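Local coordinates for protein extracellular ligand-binding receptor (Rhodopseudomonas palustris, PDB 4EYQ) that binds caffeic acid and 4-hydroxyphenylpyruvic acid and probably serves as a periplasmic solute receptor for such aromatic acids, at residues A21-P26 / G197-A202; S77-T82 / P101-P106; P95-A100 / W111-P116; A202-Q207 / R232-S237. One frame throughout, in Å; residues are numbered along the deposited sequence.

Contact 1: residues A21-P26 / G197-A202. With DHC (caffeic acid), chain C; ENO (3-(4-hydroxy-phenyl)pyruvic acid), chain B.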
# COMPACT_ATOMS: atom_id res chain seq x y z
N ALA A 21 -6.72 -5.47 -9.99
CA ALA A 21 -6.72 -6.86 -9.52
C ALA A 21 -5.32 -7.35 -9.13
O ALA A 21 -5.17 -8.21 -8.24
CB ALA A 21 -7.38 -7.79 -10.56
N ALA A 22 -4.29 -6.79 -9.77
CA ALA A 22 -2.89 -7.09 -9.43
C ALA A 22 -2.55 -6.76 -7.97
O ALA A 22 -1.67 -7.38 -7.39
CB ALA A 22 -1.93 -6.38 -10.39
N LEU A 23 -3.24 -5.78 -7.38
CA LEU A 23 -3.03 -5.44 -5.98
C LEU A 23 -3.91 -6.29 -5.03
O LEU A 23 -3.41 -6.78 -4.01
CB LEU A 23 -3.26 -3.93 -5.75
CG LEU A 23 -2.15 -3.01 -6.30
CD1 LEU A 23 -2.31 -2.77 -7.80
CD2 LEU A 23 -2.23 -1.69 -5.59
N GLY A 24 -5.19 -6.48 -5.35
CA GLY A 24 -6.12 -7.15 -4.44
C GLY A 24 -5.93 -8.65 -4.39
O GLY A 24 -6.12 -9.30 -3.35
N ILE A 25 -5.56 -9.23 -5.53
CA ILE A 25 -5.41 -10.68 -5.57
C ILE A 25 -4.38 -11.20 -4.55
O ILE A 25 -4.71 -12.11 -3.76
CB ILE A 25 -5.24 -11.22 -7.01
CG1 ILE A 25 -6.60 -11.10 -7.73
CG2 ILE A 25 -4.75 -12.68 -7.03
CD1 ILE A 25 -6.55 -11.34 -9.23
N PRO A 26 -3.14 -10.61 -4.53
CA PRO A 26 -2.18 -11.07 -3.50
C PRO A 26 -2.62 -10.72 -2.09
O PRO A 26 -2.34 -11.46 -1.18
CB PRO A 26 -0.88 -10.33 -3.85
CG PRO A 26 -1.03 -9.98 -5.28
CD PRO A 26 -2.50 -9.65 -5.43
N GLY A 197 3.42 8.22 -11.09
CA GLY A 197 2.52 7.99 -9.91
C GLY A 197 1.34 7.06 -10.25
O GLY A 197 0.23 7.52 -10.59
N ALA A 198 1.57 5.75 -10.16
CA ALA A 198 0.53 4.79 -10.55
C ALA A 198 0.80 3.52 -9.79
O ALA A 198 1.56 3.54 -8.83
CB ALA A 198 0.55 4.56 -12.06
N SER A 199 0.15 2.42 -10.17
CA SER A 199 0.29 1.17 -9.40
C SER A 199 -0.02 -0.03 -10.28
O SER A 199 -0.60 0.12 -11.36
CB SER A 199 -0.66 1.18 -8.20
OG SER A 199 -1.98 1.55 -8.59
N GLY A 200 0.39 -1.21 -9.79
CA GLY A 200 0.12 -2.51 -10.43
C GLY A 200 0.46 -2.53 -11.89
O GLY A 200 1.51 -2.02 -12.30
N THR A 201 -0.43 -3.10 -12.71
CA THR A 201 -0.14 -3.21 -14.15
C THR A 201 -0.22 -1.86 -14.88
O THR A 201 0.51 -1.62 -15.84
CB THR A 201 -1.04 -4.25 -14.82
OG1 THR A 201 -2.38 -3.99 -14.46
CG2 THR A 201 -0.68 -5.65 -14.33
N ALA A 202 -1.08 -0.96 -14.40
CA ALA A 202 -1.11 0.38 -14.99
C ALA A 202 0.20 1.19 -14.89
O ALA A 202 0.44 2.08 -15.72
CB ALA A 202 -2.26 1.19 -14.44
C1 DHC C . -3.39 3.50 -5.81
O1 DHC C . -3.33 3.02 -6.97
C2 DHC C . -2.36 3.17 -4.80
C3 DHC C . -1.92 1.94 -4.68
C1' DHC C . -0.90 1.56 -3.68
C2' DHC C . -1.12 0.39 -2.97
C3' DHC C . -0.19 -0.02 -2.03
C4' DHC C . 1.03 0.79 -1.79
C5' DHC C . 1.22 1.97 -2.51
C6' DHC C . 0.25 2.34 -3.45
O4' DHC C . 1.94 0.40 -0.87
O3' DHC C . -0.43 -1.17 -1.36
O2 DHC C . -4.32 4.27 -5.48
O4 ENO B . -3.00 3.27 -3.38
C9 ENO B . -1.31 0.09 -2.95
C8 ENO B . -0.46 -0.34 -1.94
C7 ENO B . 0.69 0.38 -1.66
C6 ENO B . 1.02 1.54 -2.36
C5 ENO B . 0.16 1.95 -3.37
C4 ENO B . -1.01 1.24 -3.66
O3 ENO B . 1.49 -0.07 -0.66
C3 ENO B . -1.94 1.68 -4.79
C2 ENO B . -2.86 2.83 -4.51
C1 ENO B . -3.61 3.40 -5.64
O2 ENO B . -4.33 4.39 -5.44
O1 ENO B . -3.50 2.89 -6.78
O HOH W 1 -4.27 -5.52 -12.41
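The cleft of a two-lobed periplasmic binding protein closes here, with L23 and A22 of one lobe meeting G200 and T201 of the other. Helix 21-30 enters from the lobe built on strand 8-14 and its neighbours, while residues 197-202 form the loop that follows strand 193-197 of the second sheet. Because the two sides belong to separate sheets, their touch is consistent with a cleft closed around the bound acid. L23 has the larger part on the helix side, and its two methyl branches divide the work. With CG held beside the backbone N (chi1 -73°), CD1 rests on the backbone of G200, 3.6 Å from its CA. The other branch serves the ligand: L23 CD2 lies 3.5 Å from C2' of caffeic acid and 3.3 Å from C9 of the hydroxyphenylpyruvate modelled in the same site. G200, with positive phi (50°), presents bare backbone to L23 CD1. On the loop side S199 OG reaches the ligand carboxylate, 2.6 Å from O1 of caffeic acid, while S199 N is hydrogen-bonded to Y143 OH. R174, Q282 and H286 add further polar contacts to the acid. Farther out, A22 CB meets T201 CG2 at 4.2 Å, a light methyl contact. Beside it a water links the lobes, accepting from A22 N at 2.9 Å and lying 3.2 Å from T201 OG1.

Contact 2: residues S77-T82 / P101-P106. With ENO (3-(4-hydroxy-phenyl)pyruvic acid), chain B; DHC (caffeic acid), chain C.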
# COMPACT_ATOMS: atom_id res chain seq x y z
N SER A 77 -7.83 -1.82 -1.91
CA SER A 77 -6.53 -2.09 -2.51
C SER A 77 -5.91 -0.87 -3.17
O SER A 77 -4.68 -0.83 -3.41
CB SER A 77 -6.65 -3.20 -3.54
OG SER A 77 -7.05 -4.36 -2.88
N VAL A 78 -6.76 0.10 -3.48
CA VAL A 78 -6.29 1.33 -4.10
C VAL A 78 -6.93 2.51 -3.39
O VAL A 78 -7.88 2.34 -2.63
CB VAL A 78 -6.53 1.34 -5.63
CG1 VAL A 78 -5.57 0.35 -6.32
CG2 VAL A 78 -7.99 1.06 -5.99
N THR A 79 -6.39 3.69 -3.61
CA THR A 79 -6.74 4.86 -2.79
C THR A 79 -8.23 5.30 -2.87
O THR A 79 -8.85 5.49 -1.83
CB THR A 79 -5.78 6.03 -3.06
OG1 THR A 79 -4.43 5.60 -2.78
CG2 THR A 79 -6.13 7.23 -2.23
N PRO A 80 -8.80 5.47 -4.08
CA PRO A 80 -10.22 5.97 -4.07
C PRO A 80 -11.26 5.13 -3.28
O PRO A 80 -11.98 5.71 -2.46
CB PRO A 80 -10.56 6.16 -5.56
CG PRO A 80 -9.22 6.21 -6.24
CD PRO A 80 -8.28 5.34 -5.46
N PRO A 81 -11.31 3.79 -3.48
CA PRO A 81 -12.20 3.02 -2.60
C PRO A 81 -11.78 2.99 -1.12
O PRO A 81 -12.64 2.83 -0.24
CB PRO A 81 -12.11 1.59 -3.16
CG PRO A 81 -10.85 1.55 -3.93
CD PRO A 81 -10.73 2.93 -4.53
N THR A 82 -10.48 3.13 -0.83
CA THR A 82 -10.00 3.18 0.57
C THR A 82 -10.53 4.45 1.27
O THR A 82 -10.97 4.39 2.43
CB THR A 82 -8.48 3.04 0.63
OG1 THR A 82 -8.12 1.77 0.05
CG2 THR A 82 -7.94 3.08 2.06
N PRO A 101 -2.62 3.56 0.49
CA PRO A 101 -2.39 4.88 1.09
C PRO A 101 -3.67 5.71 1.07
O PRO A 101 -4.55 5.48 0.22
CB PRO A 101 -1.32 5.51 0.18
CG PRO A 101 -0.70 4.36 -0.54
CD PRO A 101 -1.78 3.34 -0.70
N LEU A 102 -3.83 6.64 2.00
CA LEU A 102 -4.88 7.65 1.81
C LEU A 102 -4.61 8.92 2.56
O LEU A 102 -3.87 8.91 3.53
CB LEU A 102 -6.25 7.11 2.19
CG LEU A 102 -6.67 7.10 3.66
CD1 LEU A 102 -8.19 7.02 3.69
CD2 LEU A 102 -6.01 5.91 4.30
N PRO A 103 -5.22 10.02 2.11
CA PRO A 103 -5.14 11.25 2.89
C PRO A 103 -5.93 11.07 4.20
O PRO A 103 -7.17 11.02 4.17
CB PRO A 103 -5.80 12.30 1.99
CG PRO A 103 -6.57 11.55 0.97
CD PRO A 103 -6.03 10.16 0.89
N VAL A 104 -5.23 10.96 5.32
CA VAL A 104 -5.88 10.85 6.62
C VAL A 104 -6.13 12.26 7.12
O VAL A 104 -5.25 12.88 7.67
CB VAL A 104 -5.00 10.07 7.63
CG1 VAL A 104 -5.71 9.95 8.99
CG2 VAL A 104 -4.69 8.68 7.07
N THR A 105 -7.34 12.76 6.91
CA THR A 105 -7.76 14.06 7.43
C THR A 105 -8.29 13.88 8.87
O THR A 105 -8.49 12.74 9.30
CB THR A 105 -8.90 14.57 6.55
OG1 THR A 105 -9.84 13.50 6.40
CG2 THR A 105 -8.38 14.91 5.14
N PRO A 106 -8.53 14.99 9.63
CA PRO A 106 -9.15 14.88 10.96
C PRO A 106 -10.41 14.00 11.00
O PRO A 106 -10.61 13.29 11.99
CB PRO A 106 -9.53 16.32 11.31
CG PRO A 106 -8.54 17.16 10.57
CD PRO A 106 -8.11 16.38 9.35
O4 ENO B . -3.00 3.27 -3.38
C9 ENO B . -1.31 0.09 -2.95
C8 ENO B . -0.46 -0.34 -1.94
C7 ENO B . 0.69 0.38 -1.66
C6 ENO B . 1.02 1.54 -2.36
C5 ENO B . 0.16 1.95 -3.37
C4 ENO B . -1.01 1.24 -3.66
O3 ENO B . 1.49 -0.07 -0.66
C3 ENO B . -1.94 1.68 -4.79
C2 ENO B . -2.86 2.83 -4.51
C1 ENO B . -3.61 3.40 -5.64
O2 ENO B . -4.33 4.39 -5.44
O1 ENO B . -3.50 2.89 -6.78
C1 DHC C . -3.39 3.50 -5.81
O1 DHC C . -3.33 3.02 -6.97
C2 DHC C . -2.36 3.17 -4.80
C3 DHC C . -1.92 1.94 -4.68
C1' DHC C . -0.90 1.56 -3.68
C2' DHC C . -1.12 0.39 -2.97
C3' DHC C . -0.19 -0.02 -2.03
C4' DHC C . 1.03 0.79 -1.79
C5' DHC C . 1.22 1.97 -2.51
C6' DHC C . 0.25 2.34 -3.45
O4' DHC C . 1.94 0.40 -0.87
O3' DHC C . -0.43 -1.17 -1.36
O2 DHC C . -4.32 4.27 -5.48
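T79 OG1 has P101 O 3.0 Å away and, whichever acid is bound, ligand oxygens in range as well. With caffeic acid, T79 OG1 is 3.0 Å from O2 of the ligand. With hydroxyphenylpyruvate modelled in the same site, the keto oxygen O4 of that ligand lies 2.8 Å from T79 OG1. The single hydroxyl proton is not assigned to any one of these acceptors. The carboxylate has a firmer hold in the backbone, since T79 N donates to O2 of caffeic acid over 2.8 Å in a nearly straight bond (167°). T79 opens helix 79-92, with V78 at the N-cap position. An acid bound at the start of a helix is a familiar anion-binding arrangement of periplasmic binding proteins, and the helix end would probably steady the negative charge, together with R174. T82, one turn on, ties the helix start down: its OG1 donates to V78 O at 2.8 Å from above the carbonyl plane (46° out of it), and T82 N reaches the same oxygen. T82 OG1 is also hydrogen-bonded to S76 N. The apolar part of the contact uses the methyls. T79 CG2, anti to its own backbone N, faces L102 CA at 4.2 Å, while T82 CG2 meets L102 CD2 at 4.1 Å. From the loop side the ring of P101 lies against the ligand, its CD 3.6 Å from C6' of caffeic acid.

Contact 3: residues P95-A100 / W111-P116. With ENO (3-(4-hydroxy-phenyl)pyruvic acid), chain B; DHC (caffeic acid), chain C.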
# COMPACT_ATOMS: atom_id res chain seq x y z
N PRO A 95 -13.19 0.11 13.87
CA PRO A 95 -11.76 0.15 13.53
C PRO A 95 -11.51 -0.28 12.10
O PRO A 95 -12.11 -1.24 11.63
CB PRO A 95 -11.13 -0.87 14.49
CG PRO A 95 -12.08 -0.96 15.65
CD PRO A 95 -13.46 -0.66 15.10
N HIS A 96 -10.66 0.47 11.41
CA HIS A 96 -10.41 0.28 9.98
C HIS A 96 -8.92 0.22 9.71
O HIS A 96 -8.20 1.14 10.09
CB HIS A 96 -11.03 1.42 9.18
CG HIS A 96 -10.58 1.45 7.73
ND1 HIS A 96 -10.26 2.60 7.09
CD2 HIS A 96 -10.38 0.40 6.82
CE1 HIS A 96 -9.90 2.31 5.82
NE2 HIS A 96 -9.95 0.96 5.66
N ILE A 97 -8.45 -0.85 9.07
CA ILE A 97 -7.06 -0.95 8.62
C ILE A 97 -7.01 -0.78 7.11
O ILE A 97 -7.49 -1.65 6.38
CB ILE A 97 -6.39 -2.28 9.06
CG1 ILE A 97 -6.44 -2.37 10.59
CG2 ILE A 97 -4.94 -2.30 8.58
CD1 ILE A 97 -6.01 -3.70 11.20
N ALA A 98 -6.48 0.35 6.66
CA ALA A 98 -6.37 0.66 5.24
C ALA A 98 -5.30 -0.19 4.56
O ALA A 98 -4.19 -0.33 5.10
CB ALA A 98 -6.09 2.13 5.03
N LEU A 99 -5.61 -0.77 3.40
CA LEU A 99 -4.57 -1.53 2.68
C LEU A 99 -3.97 -0.74 1.49
O LEU A 99 -3.16 -1.27 0.74
CB LEU A 99 -5.08 -2.92 2.26
CG LEU A 99 -5.60 -3.82 3.40
CD1 LEU A 99 -6.10 -5.14 2.82
CD2 LEU A 99 -4.54 -4.07 4.51
N ALA A 100 -4.37 0.52 1.34
CA ALA A 100 -3.83 1.42 0.33
C ALA A 100 -3.56 2.74 1.02
O ALA A 100 -4.21 3.03 2.03
CB ALA A 100 -4.85 1.65 -0.79
N TRP A 111 -10.70 6.41 13.55
CA TRP A 111 -11.00 4.97 13.36
C TRP A 111 -10.16 4.24 12.37
O TRP A 111 -10.20 2.99 12.32
CB TRP A 111 -12.49 4.79 13.05
CG TRP A 111 -13.33 5.18 14.26
CD1 TRP A 111 -14.01 6.39 14.50
CD2 TRP A 111 -13.57 4.35 15.44
NE1 TRP A 111 -14.64 6.34 15.73
CE2 TRP A 111 -14.40 5.14 16.35
CE3 TRP A 111 -13.18 3.05 15.83
CZ2 TRP A 111 -14.82 4.65 17.58
CZ3 TRP A 111 -13.61 2.57 17.08
CH2 TRP A 111 -14.41 3.36 17.92
N SER A 112 -9.33 4.97 11.61
CA SER A 112 -8.50 4.35 10.55
C SER A 112 -7.01 4.36 10.89
O SER A 112 -6.50 5.39 11.34
CB SER A 112 -8.67 5.11 9.22
OG SER A 112 -9.96 4.99 8.64
N VAL A 113 -6.31 3.25 10.68
CA VAL A 113 -4.83 3.26 10.59
C VAL A 113 -4.44 2.72 9.19
O VAL A 113 -5.28 2.09 8.51
CB VAL A 113 -4.15 2.45 11.71
CG1 VAL A 113 -4.38 3.13 13.06
CG2 VAL A 113 -4.64 1.01 11.71
N VAL A 114 -3.19 2.95 8.76
CA VAL A 114 -2.80 2.71 7.35
C VAL A 114 -1.60 1.77 7.28
O VAL A 114 -0.58 2.01 7.91
CB VAL A 114 -2.44 4.02 6.62
CG1 VAL A 114 -2.23 3.77 5.12
CG2 VAL A 114 -3.50 5.09 6.86
N MSE A 115 -1.71 0.70 6.52
CA MSE A 115 -0.58 -0.22 6.44
C MSE A 115 0.50 0.30 5.46
O MSE A 115 1.69 0.35 5.85
CB MSE A 115 -1.02 -1.64 6.03
CG MSE A 115 -1.84 -2.41 7.11
SE MSE A 115 -0.86 -2.73 8.75
CE MSE A 115 -1.48 -1.20 9.65
N PRO A 116 0.11 0.67 4.20
CA PRO A 116 1.14 1.13 3.26
C PRO A 116 1.94 2.35 3.76
O PRO A 116 1.39 3.20 4.49
CB PRO A 116 0.34 1.51 1.99
CG PRO A 116 -0.91 0.70 2.06
CD PRO A 116 -1.23 0.61 3.55
O4 ENO B . -3.00 3.27 -3.38
C9 ENO B . -1.31 0.09 -2.95
C8 ENO B . -0.46 -0.34 -1.94
C7 ENO B . 0.69 0.38 -1.66
C6 ENO B . 1.02 1.54 -2.36
C5 ENO B . 0.16 1.95 -3.37
C4 ENO B . -1.01 1.24 -3.66
O3 ENO B . 1.49 -0.07 -0.66
C3 ENO B . -1.94 1.68 -4.79
C2 ENO B . -2.86 2.83 -4.51
C1 ENO B . -3.61 3.40 -5.64
O2 ENO B . -4.33 4.39 -5.44
O1 ENO B . -3.50 2.89 -6.78
C1 DHC C . -3.39 3.50 -5.81
O1 DHC C . -3.33 3.02 -6.97
C2 DHC C . -2.36 3.17 -4.80
C3 DHC C . -1.92 1.94 -4.68
C1' DHC C . -0.90 1.56 -3.68
C2' DHC C . -1.12 0.39 -2.97
C3' DHC C . -0.19 -0.02 -2.03
C4' DHC C . 1.03 0.79 -1.79
C5' DHC C . 1.22 1.97 -2.51
C6' DHC C . 0.25 2.34 -3.45
O4' DHC C . 1.94 0.40 -0.87
O3' DHC C . -0.43 -1.17 -1.36
O2 DHC C . -4.32 4.27 -5.48
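H96 swings its ring carbon CG anti to the backbone N (chi1 168°), while S112 keeps OG beside its own N (chi1 -68°), and the hydroxyl meets the imidazole at its edge. The pair lies on one face of the neighbouring parallel strands 96-98 and 112-114, part of a beta-alpha-beta unit at one border of the first sheet. S112 OG lies in the imidazole plane, 2.9 Å from H96 ND1, in a hydrogen bond of 161°. H96 NE2 is bonded to G75 O, and S112 OG also to S86 OG, so outside partners help fix both rotations. In the backbone, H96 N donates to W111 O at 2.7 Å and H96 O accepts from V113 N. A98 repeats the pattern, its N reaching V113 O at 2.8 Å and its O accepting from M115 N. A98 and V114 share the face of H96 and S112. I97 and V113 share the other, where I97 CG1 and V113 CG2 lie alongside; just past the strand, I97 CG2 comes unusually close, 3.4 Å, to selenomethionine M115 CG. Just before the strands, P95 CD packs 3.8 Å from W111 CZ3. Past their C-terminal ends the chain reaches the ligand, P116 CB lying 3.3 Å from phenol oxygen O3 of hydroxyphenylpyruvate.

Contact 4: residues A202-Q207 / R232-S237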
# COMPACT_ATOMS: atom_id res chain seq x y z
N ALA A 202 -1.08 -0.96 -14.40
CA ALA A 202 -1.11 0.38 -14.99
C ALA A 202 0.20 1.19 -14.89
O ALA A 202 0.44 2.08 -15.72
CB ALA A 202 -2.26 1.19 -14.44
N ALA A 203 1.04 0.91 -13.88
CA ALA A 203 2.32 1.61 -13.77
C ALA A 203 3.24 1.22 -14.95
O ALA A 203 4.13 1.97 -15.32
CB ALA A 203 3.00 1.33 -12.43
N ALA A 204 2.99 0.04 -15.54
CA ALA A 204 3.82 -0.40 -16.68
C ALA A 204 3.45 0.34 -17.97
O ALA A 204 4.21 0.33 -18.94
CB ALA A 204 3.71 -1.90 -16.87
N LEU A 205 2.28 0.99 -17.99
CA LEU A 205 1.82 1.67 -19.20
C LEU A 205 2.70 2.88 -19.59
O LEU A 205 3.21 2.89 -20.71
CB LEU A 205 0.32 2.01 -19.15
CG LEU A 205 -0.20 2.86 -20.29
CD1 LEU A 205 0.08 2.19 -21.64
CD2 LEU A 205 -1.69 3.16 -20.12
N PRO A 206 2.90 3.87 -18.68
CA PRO A 206 3.88 4.91 -19.00
C PRO A 206 5.32 4.37 -19.17
O PRO A 206 6.07 4.89 -19.98
CB PRO A 206 3.81 5.85 -17.78
CG PRO A 206 2.46 5.59 -17.19
CD PRO A 206 2.29 4.10 -17.37
N GLN A 207 5.68 3.33 -18.40
CA GLN A 207 7.00 2.69 -18.52
C GLN A 207 7.27 2.29 -19.97
O GLN A 207 8.29 2.69 -20.53
CB GLN A 207 7.14 1.47 -17.58
CG GLN A 207 8.58 0.94 -17.40
CD GLN A 207 9.46 1.83 -16.49
OE1 GLN A 207 8.97 2.50 -15.60
NE2 GLN A 207 10.79 1.78 -16.70
N ARG A 232 6.36 -8.24 -15.47
CA ARG A 232 5.72 -9.10 -16.49
C ARG A 232 5.11 -8.26 -17.60
O ARG A 232 5.25 -8.58 -18.74
CB ARG A 232 4.67 -10.04 -15.87
CG ARG A 232 4.06 -11.05 -16.86
CD ARG A 232 3.02 -11.98 -16.23
NE ARG A 232 2.05 -11.23 -15.42
CZ ARG A 232 0.99 -10.58 -15.89
NH1 ARG A 232 0.71 -10.61 -17.19
NH2 ARG A 232 0.18 -9.90 -15.07
N ILE A 233 4.46 -7.16 -17.26
CA ILE A 233 3.83 -6.30 -18.29
C ILE A 233 4.83 -5.36 -18.95
O ILE A 233 4.79 -5.20 -20.16
CB ILE A 233 2.62 -5.50 -17.72
CG1 ILE A 233 1.54 -6.47 -17.21
CG2 ILE A 233 2.05 -4.51 -18.74
CD1 ILE A 233 1.07 -7.49 -18.21
N ALA A 234 5.73 -4.76 -18.17
CA ALA A 234 6.67 -3.79 -18.73
C ALA A 234 7.73 -4.45 -19.58
O ALA A 234 8.24 -3.83 -20.52
CB ALA A 234 7.31 -2.96 -17.63
N GLY A 235 8.08 -5.69 -19.24
CA GLY A 235 9.16 -6.40 -19.91
C GLY A 235 10.48 -5.62 -19.88
O GLY A 235 10.91 -5.10 -18.84
N LYS A 236 11.11 -5.54 -21.04
CA LYS A 236 12.40 -4.90 -21.23
C LYS A 236 12.39 -3.43 -20.78
O LYS A 236 13.39 -2.93 -20.28
CB LYS A 236 12.76 -5.05 -22.72
CG LYS A 236 14.01 -4.36 -23.20
CD LYS A 236 14.10 -4.37 -24.73
CE LYS A 236 15.53 -4.60 -25.25
NZ LYS A 236 16.50 -3.52 -24.92
N SER A 237 11.25 -2.76 -20.94
CA SER A 237 11.13 -1.36 -20.55
C SER A 237 11.27 -1.10 -19.05
O SER A 237 11.45 0.05 -18.64
CB SER A 237 9.82 -0.79 -21.08
OG SER A 237 9.79 -0.92 -22.49
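Q207 and A204 of helix 204-212 supply the first shell and meet segment 232-237 with A234 common to both. The polar link runs from Q207 NE2 to S237 O, 2.7 Å long and close to linear at 166°. The acceptor lies almost exactly in the plane of the Q207 amide, only 3° out of it, so the N-H is well aimed; at the carbonyl end the donor is somewhat tilted from the plane. Q207 CG, set anti to the backbone N, lies 4.1 Å from A234 CB, and the bend at chi2 (75°) turns the amide toward S237 O. One turn earlier the contact is purely apolar: A204 CB touches I233 CG2 at 3.6 Å and A234 CB at 3.8 Å. The methyls of A204 and A234 go with a close backbone approach, 4.9 Å between A204 CA and A234 CA. In the second shell, the Q207 amide is held at OE1 by Q221 as it is at NE2 by S237; Q221 NE2 is also bonded to A203 O. G235, with positive phi, ends the helical run of 228-234, after which the chain turns and S237 O faces Q207. F230, from the same helix, packs against A203, A204 and Q207. Helix 204-212 follows strand 193-197 and helix 228-234 follows strand 218-221, so the contact joins helices of consecutive units along adjacent parallel strands of the second sheet.

In the fold
Contacts 2 and 3 adjoin in the first lobe, on consecutive elements: helix 79-92 leads into strand 96-98, whose following loop belongs to contact 2, and A100 CB packs against V78 and T82. Contact 1 alone joins the lobes; it shares A202 with contact 4 and touches contact 2 through L23 and G24. Contacts 1, 2 and 3 are buried. Contact 4, in the second lobe, lies farther from the chain centre and alone has an exposed touching residue, I233; the side chain of A204 is about 13 Å from the ligand. Chemistry follows place: backbone bonds pair the strands of contact 3, contact 2 is a polar junction around the acid, contact 1 a sparse apolar and water-mediated closure, and contact 4 helix packing with one amide bond.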